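Local coordinates for agarase (PDB 6XJ9), which probably hydrolyses agarose, the galactan of red algal cell walls, as a glycoside hydrolase of family GH50, at residues I666-L678 and G682-Y696. Numbering follows the deposited sequence.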
loop_
_atom_site.group_PDB
_atom_site.type_symbol
_atom_site.label_atom_id
_atom_site.label_comp_id
_atom_site.label_asym_id
_atom_site.label_seq_id
_atom_site.Cartn_x
_atom_site.Cartn_y
_atom_site.Cartn_z
ATOM N N ILE A 666 -5.478 -25.565 -1.783
ATOM C CA ILE A 666 -4.096 -25.167 -1.542
ATOM C C ILE A 666 -3.873 -25.103 -0.030
ATOM O O ILE A 666 -4.568 -24.364 0.679
ATOM C CB ILE A 666 -3.725 -23.839 -2.249
ATOM C CG1 ILE A 666 -3.672 -23.976 -3.772
ATOM C CG2 ILE A 666 -2.403 -23.305 -1.724
ATOM C CD1 ILE A 666 -2.510 -24.820 -4.282
ATOM N N GLY A 667 -2.909 -25.893 0.449
ATOM C CA GLY A 667 -2.604 -25.991 1.871
ATOM C C GLY A 667 -1.787 -24.816 2.399
ATOM O O GLY A 667 -1.955 -24.422 3.553
ATOM N N GLU A 668 -0.882 -24.304 1.555
ATOM C CA GLU A 668 0.059 -23.258 1.924
ATOM C C GLU A 668 0.477 -22.490 0.674
ATOM O O GLU A 668 0.605 -23.072 -0.399
ATOM C CB GLU A 668 1.349 -23.798 2.557
ATOM C CG GLU A 668 1.153 -24.808 3.667
ATOM C CD GLU A 668 2.390 -25.566 4.128
ATOM O OE1 GLU A 668 3.516 -25.146 3.809
ATOM O OE2 GLU A 668 2.223 -26.581 4.812
ATOM N N PHE A 669 0.661 -21.180 0.857
ATOM C CA PHE A 669 1.278 -20.263 -0.086
ATOM C C PHE A 669 1.625 -18.999 0.698
ATOM O O PHE A 669 1.052 -18.763 1.760
ATOM C CB PHE A 669 0.330 -19.935 -1.248
ATOM C CG PHE A 669 -0.741 -18.917 -0.946
ATOM C CD1 PHE A 669 -1.900 -19.282 -0.275
ATOM C CD2 PHE A 669 -0.590 -17.590 -1.318
ATOM C CE1 PHE A 669 -2.894 -18.355 0.002
ATOM C CE2 PHE A 669 -1.575 -16.655 -1.023
ATOM C CZ PHE A 669 -2.734 -17.035 -0.373
ATOM N N HIS A 670 2.591 -18.219 0.199
ATOM C CA HIS A 670 2.936 -16.977 0.868
ATOM C C HIS A 670 3.715 -16.073 -0.074
ATOM O O HIS A 670 4.290 -16.518 -1.059
ATOM C CB HIS A 670 3.724 -17.204 2.174
ATOM C CG HIS A 670 5.194 -17.008 2.026
ATOM N ND1 HIS A 670 5.824 -15.802 2.354
ATOM C CD2 HIS A 670 6.163 -17.851 1.606
ATOM C CE1 HIS A 670 7.117 -15.916 2.127
ATOM N NE2 HIS A 670 7.354 -17.181 1.677
ATOM N N VAL A 671 3.685 -14.785 0.263
ATOM C CA VAL A 671 4.520 -13.783 -0.367
ATOM C C VAL A 671 5.115 -12.961 0.769
ATOM O O VAL A 671 4.442 -12.697 1.760
ATOM C CB VAL A 671 3.719 -12.882 -1.325
ATOM C CG1 VAL A 671 4.633 -11.988 -2.151
ATOM C CG2 VAL A 671 2.763 -13.657 -2.224
ATOM N N GLY A 672 6.383 -12.573 0.608
ATOM C CA GLY A 672 7.103 -11.835 1.633
ATOM C C GLY A 672 7.836 -10.657 1.001
ATOM O O GLY A 672 7.967 -10.615 -0.222
ATOM N N SER A 673 8.264 -9.704 1.838
ATOM C CA SER A 673 9.062 -8.573 1.387
ATOM C C SER A 673 10.047 -8.127 2.464
ATOM O O SER A 673 9.779 -8.257 3.659
ATOM C CB SER A 673 8.216 -7.423 0.960
ATOM O OG SER A 673 9.033 -6.508 0.234
ATOM N N SER A 674 11.165 -7.539 2.020
ATOM C CA SER A 674 12.240 -7.156 2.922
ATOM C C SER A 674 11.900 -5.895 3.722
ATOM O O SER A 674 12.530 -5.618 4.741
ATOM C CB SER A 674 13.518 -6.999 2.156
ATOM O OG SER A 674 13.950 -8.269 1.698
ATOM N N ASP A 675 10.884 -5.147 3.286
ATOM C CA ASP A 675 10.502 -3.909 3.956
ATOM C C ASP A 675 9.797 -4.199 5.290
ATOM O O ASP A 675 9.480 -3.282 6.043
ATOM C CB ASP A 675 9.667 -3.032 3.019
ATOM C CG ASP A 675 8.227 -3.500 2.842
ATOM O OD1 ASP A 675 7.375 -2.650 2.523
ATOM O OD2 ASP A 675 7.969 -4.705 3.026
ATOM N N SER A 676 9.557 -5.482 5.584
ATOM C CA SER A 676 9.040 -5.906 6.878
ATOM C C SER A 676 10.109 -5.784 7.965
ATOM O O SER A 676 9.810 -5.854 9.162
ATOM C CB SER A 676 8.532 -7.324 6.798
ATOM O OG SER A 676 9.614 -8.214 6.559
ATOM N N GLY A 677 11.371 -5.636 7.547
ATOM C CA GLY A 677 12.478 -5.566 8.489
ATOM C C GLY A 677 13.008 -6.947 8.857
ATOM O O GLY A 677 13.846 -7.070 9.750
ATOM N N LEU A 678 12.500 -7.991 8.183
ATOM C CA LEU A 678 13.063 -9.323 8.325
ATOM C C LEU A 678 14.157 -9.515 7.281
ATOM O O LEU A 678 14.166 -8.842 6.253
ATOM C CB LEU A 678 11.969 -10.388 8.176
ATOM C CG LEU A 678 10.887 -10.395 9.265
ATOM C CD1 LEU A 678 10.101 -11.694 9.224
ATOM C CD2 LEU A 678 11.498 -10.209 10.647
ATOM N N GLY A 682 11.338 -14.710 2.104
ATOM C CA GLY A 682 10.700 -16.016 2.026
ATOM C C GLY A 682 10.907 -16.673 0.663
ATOM O O GLY A 682 11.976 -16.561 0.068
ATOM N N LEU A 683 9.868 -17.359 0.175
ATOM C CA LEU A 683 10.012 -18.164 -1.026
ATOM C C LEU A 683 9.607 -17.351 -2.247
ATOM O O LEU A 683 10.256 -17.444 -3.281
ATOM C CB LEU A 683 9.184 -19.449 -0.884
ATOM C CG LEU A 683 9.792 -20.504 0.033
ATOM C CD1 LEU A 683 8.781 -21.580 0.378
ATOM C CD2 LEU A 683 11.021 -21.122 -0.617
ATOM N N ILE A 684 8.533 -16.568 -2.107
ATOM C CA ILE A 684 8.017 -15.698 -3.153
ATOM C C ILE A 684 8.163 -14.244 -2.678
ATOM O O ILE A 684 7.699 -13.890 -1.596
ATOM C CB ILE A 684 6.560 -16.095 -3.500
ATOM C CG1 ILE A 684 6.449 -17.567 -3.925
ATOM C CG2 ILE A 684 5.955 -15.162 -4.541
ATOM C CD1 ILE A 684 7.199 -17.921 -5.214
ATOM N N HIS A 685 8.828 -13.410 -3.486
ATOM C CA HIS A 685 9.293 -12.099 -3.044
ATOM C C HIS A 685 8.517 -10.972 -3.716
ATOM O O HIS A 685 8.367 -10.974 -4.942
ATOM C CB HIS A 685 10.772 -11.887 -3.432
ATOM C CG HIS A 685 11.737 -12.858 -2.841
ATOM N ND1 HIS A 685 13.112 -12.717 -2.998
ATOM C CD2 HIS A 685 11.553 -13.978 -2.114
ATOM C CE1 HIS A 685 13.725 -13.719 -2.412
ATOM N NE2 HIS A 685 12.791 -14.497 -1.848
ATOM N N ALA A 686 8.129 -9.965 -2.912
ATOM C CA ALA A 686 7.498 -8.751 -3.419
ATOM C C ALA A 686 8.402 -7.536 -3.200
ATOM O O ALA A 686 9.347 -7.581 -2.419
ATOM C CB ALA A 686 6.154 -8.525 -2.749
ATOM N N ALA A 687 8.057 -6.430 -3.859
ATOM C CA ALA A 687 8.851 -5.209 -3.801
ATOM C C ALA A 687 8.723 -4.503 -2.449
ATOM O O ALA A 687 9.651 -3.821 -2.021
ATOM C CB ALA A 687 8.443 -4.299 -4.929
ATOM N N ASN A 688 7.565 -4.667 -1.802
ATOM C CA ASN A 688 7.210 -3.984 -0.564
ATOM C C ASN A 688 5.860 -4.538 -0.097
ATOM O O ASN A 688 5.300 -5.429 -0.739
ATOM C CB ASN A 688 7.172 -2.461 -0.761
ATOM C CG ASN A 688 6.279 -2.026 -1.903
ATOM O OD1 ASN A 688 5.164 -2.510 -2.036
ATOM N ND2 ASN A 688 6.738 -1.085 -2.716
ATOM N N GLN A 689 5.334 -4.001 1.008
ATOM C CA GLN A 689 4.119 -4.536 1.606
ATOM C C GLN A 689 2.944 -4.398 0.643
ATOM O O GLN A 689 2.098 -5.289 0.606
ATOM C CB GLN A 689 3.829 -3.921 2.982
ATOM C CG GLN A 689 4.704 -4.487 4.094
ATOM C CD GLN A 689 4.620 -5.998 4.185
ATOM O OE1 GLN A 689 3.547 -6.583 4.337
ATOM N NE2 GLN A 689 5.774 -6.645 4.155
ATOM N N GLN A 690 2.895 -3.287 -0.117
ATOM C CA GLN A 690 1.790 -3.005 -1.034
ATOM C C GLN A 690 1.810 -3.985 -2.202
ATOM O O GLN A 690 0.771 -4.466 -2.637
ATOM C CB GLN A 690 1.857 -1.586 -1.619
ATOM C CG GLN A 690 1.191 -0.522 -0.763
ATOM N N ASP A 691 3.004 -4.250 -2.722
ATOM C CA ASP A 691 3.184 -5.211 -3.799
ATOM C C ASP A 691 2.838 -6.607 -3.287
ATOM O O ASP A 691 2.233 -7.406 -4.006
ATOM C CB ASP A 691 4.618 -5.156 -4.325
ATOM C CG ASP A 691 4.817 -5.948 -5.600
ATOM O OD1 ASP A 691 3.931 -5.883 -6.500
ATOM O OD2 ASP A 691 5.859 -6.600 -5.699
ATOM N N ARG A 692 3.221 -6.863 -2.031
ATOM C CA ARG A 692 2.996 -8.128 -1.356
ATOM C C ARG A 692 1.498 -8.420 -1.327
ATOM O O ARG A 692 1.078 -9.529 -1.663
ATOM C CB ARG A 692 3.589 -8.075 0.056
ATOM C CG ARG A 692 3.631 -9.414 0.778
ATOM C CD ARG A 692 3.901 -9.163 2.253
ATOM N NE ARG A 692 4.013 -10.384 3.033
ATOM C CZ ARG A 692 3.742 -10.480 4.325
ATOM N NH1 ARG A 692 3.353 -9.410 5.006
ATOM N NH2 ARG A 692 3.885 -11.647 4.934
ATOM N N ALA A 693 0.709 -7.401 -0.962
ATOM C CA ALA A 693 -0.747 -7.503 -0.926
ATOM C C ALA A 693 -1.314 -7.732 -2.322
ATOM O O ALA A 693 -2.271 -8.495 -2.482
ATOM C CB ALA A 693 -1.354 -6.277 -0.283
ATOM N N ASN A 694 -0.754 -7.034 -3.315
ATOM C CA ASN A 694 -1.246 -7.140 -4.679
ATOM C C ASN A 694 -0.964 -8.537 -5.218
ATOM O O ASN A 694 -1.754 -9.072 -5.976
ATOM C CB ASN A 694 -0.631 -6.098 -5.618
ATOM C CG ASN A 694 -1.104 -4.695 -5.297
ATOM O OD1 ASN A 694 -2.056 -4.510 -4.541
ATOM N ND2 ASN A 694 -0.471 -3.707 -5.900
ATOM N N MET A 695 0.155 -9.129 -4.803
ATOM C CA MET A 695 0.533 -10.429 -5.330
ATOM C C MET A 695 -0.327 -11.497 -4.655
ATOM O O MET A 695 -0.717 -12.476 -5.283
ATOM C CB MET A 695 2.021 -10.688 -5.101
ATOM C CG MET A 695 2.903 -9.924 -6.098
ATOM S SD MET A 695 4.669 -10.187 -5.728
ATOM C CE MET A 695 4.803 -11.931 -6.112
ATOM N N TYR A 696 -0.610 -11.288 -3.371
ATOM C CA TYR A 696 -1.605 -12.064 -2.650
ATOM C C TYR A 696 -2.915 -12.099 -3.436
ATOM O O TYR A 696 -3.481 -13.167 -3.663
ATOM C CB TYR A 696 -1.880 -11.403 -1.298
ATOM C CG TYR A 696 -2.992 -12.047 -0.513
ATOM C CD1 TYR A 696 -2.744 -13.181 0.241
ATOM C CD2 TYR A 696 -4.283 -11.528 -0.515
ATOM C CE1 TYR A 696 -3.744 -13.790 0.984
ATOM C CE2 TYR A 696 -5.291 -12.125 0.234
ATOM C CZ TYR A 696 -5.021 -13.266 0.975
ATOM O OH TYR A 696 -5.992 -13.895 1.704
#
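Gly672 and His685 form a single parallel bridge: Gly672 N donates to Ile684 O (2.9 Å), Gly672 O accepts from Ala686 N, and the backbones run side by side over Val671-Ser673 and Ile684-Ala686. Beside the bridge, Val671 sends CG1 anti to its backbone N (chi1 -171°), which places that methyl against Ala686 CB at 3.8 Å and alongside the Met695 thioether. The carbonyl of Val671 is gripped by Arg692, whose extended chain brings NE within 2.7 Å of Val671 O, with the oxygen at the guanidinium edge; NH2 adds a weak second bond. NH1 of the same group meets Gln689 OE1 on an in-plane lone pair, and NH2 also reaches Gly735 O, so the guanidinium is fixed in rotation. A methionine in place of Arg692 would probably leave Val671 O and Gln689 OE1 without their guanidinium donors, the amide then being held from its NE2 side. On the other side of Gln689, a bend at chi2 (-55°) carries NE2 to Asp675 OD2 at 3.1 Å, with the amide and carboxylate planes 17° apart. Asp675 OD1 takes Gln689 N, also syn, in the first helical turn, where the helix end would be expected to stabilise its charge; Asn688 OD1 caps the same turn through Asp691 N. Ser673 OG approaches Ala686 O from above the carbonyl plane. At the far end, His670 NE2 accepts from Leu683 N in an almost straight bond of 2.9 Å. Together these bonds fold the long loop between strand 664-666 and helix 689-704 back on itself, a beta-alpha connection consistent with the (beta/alpha)8 barrel of GH50 agarases.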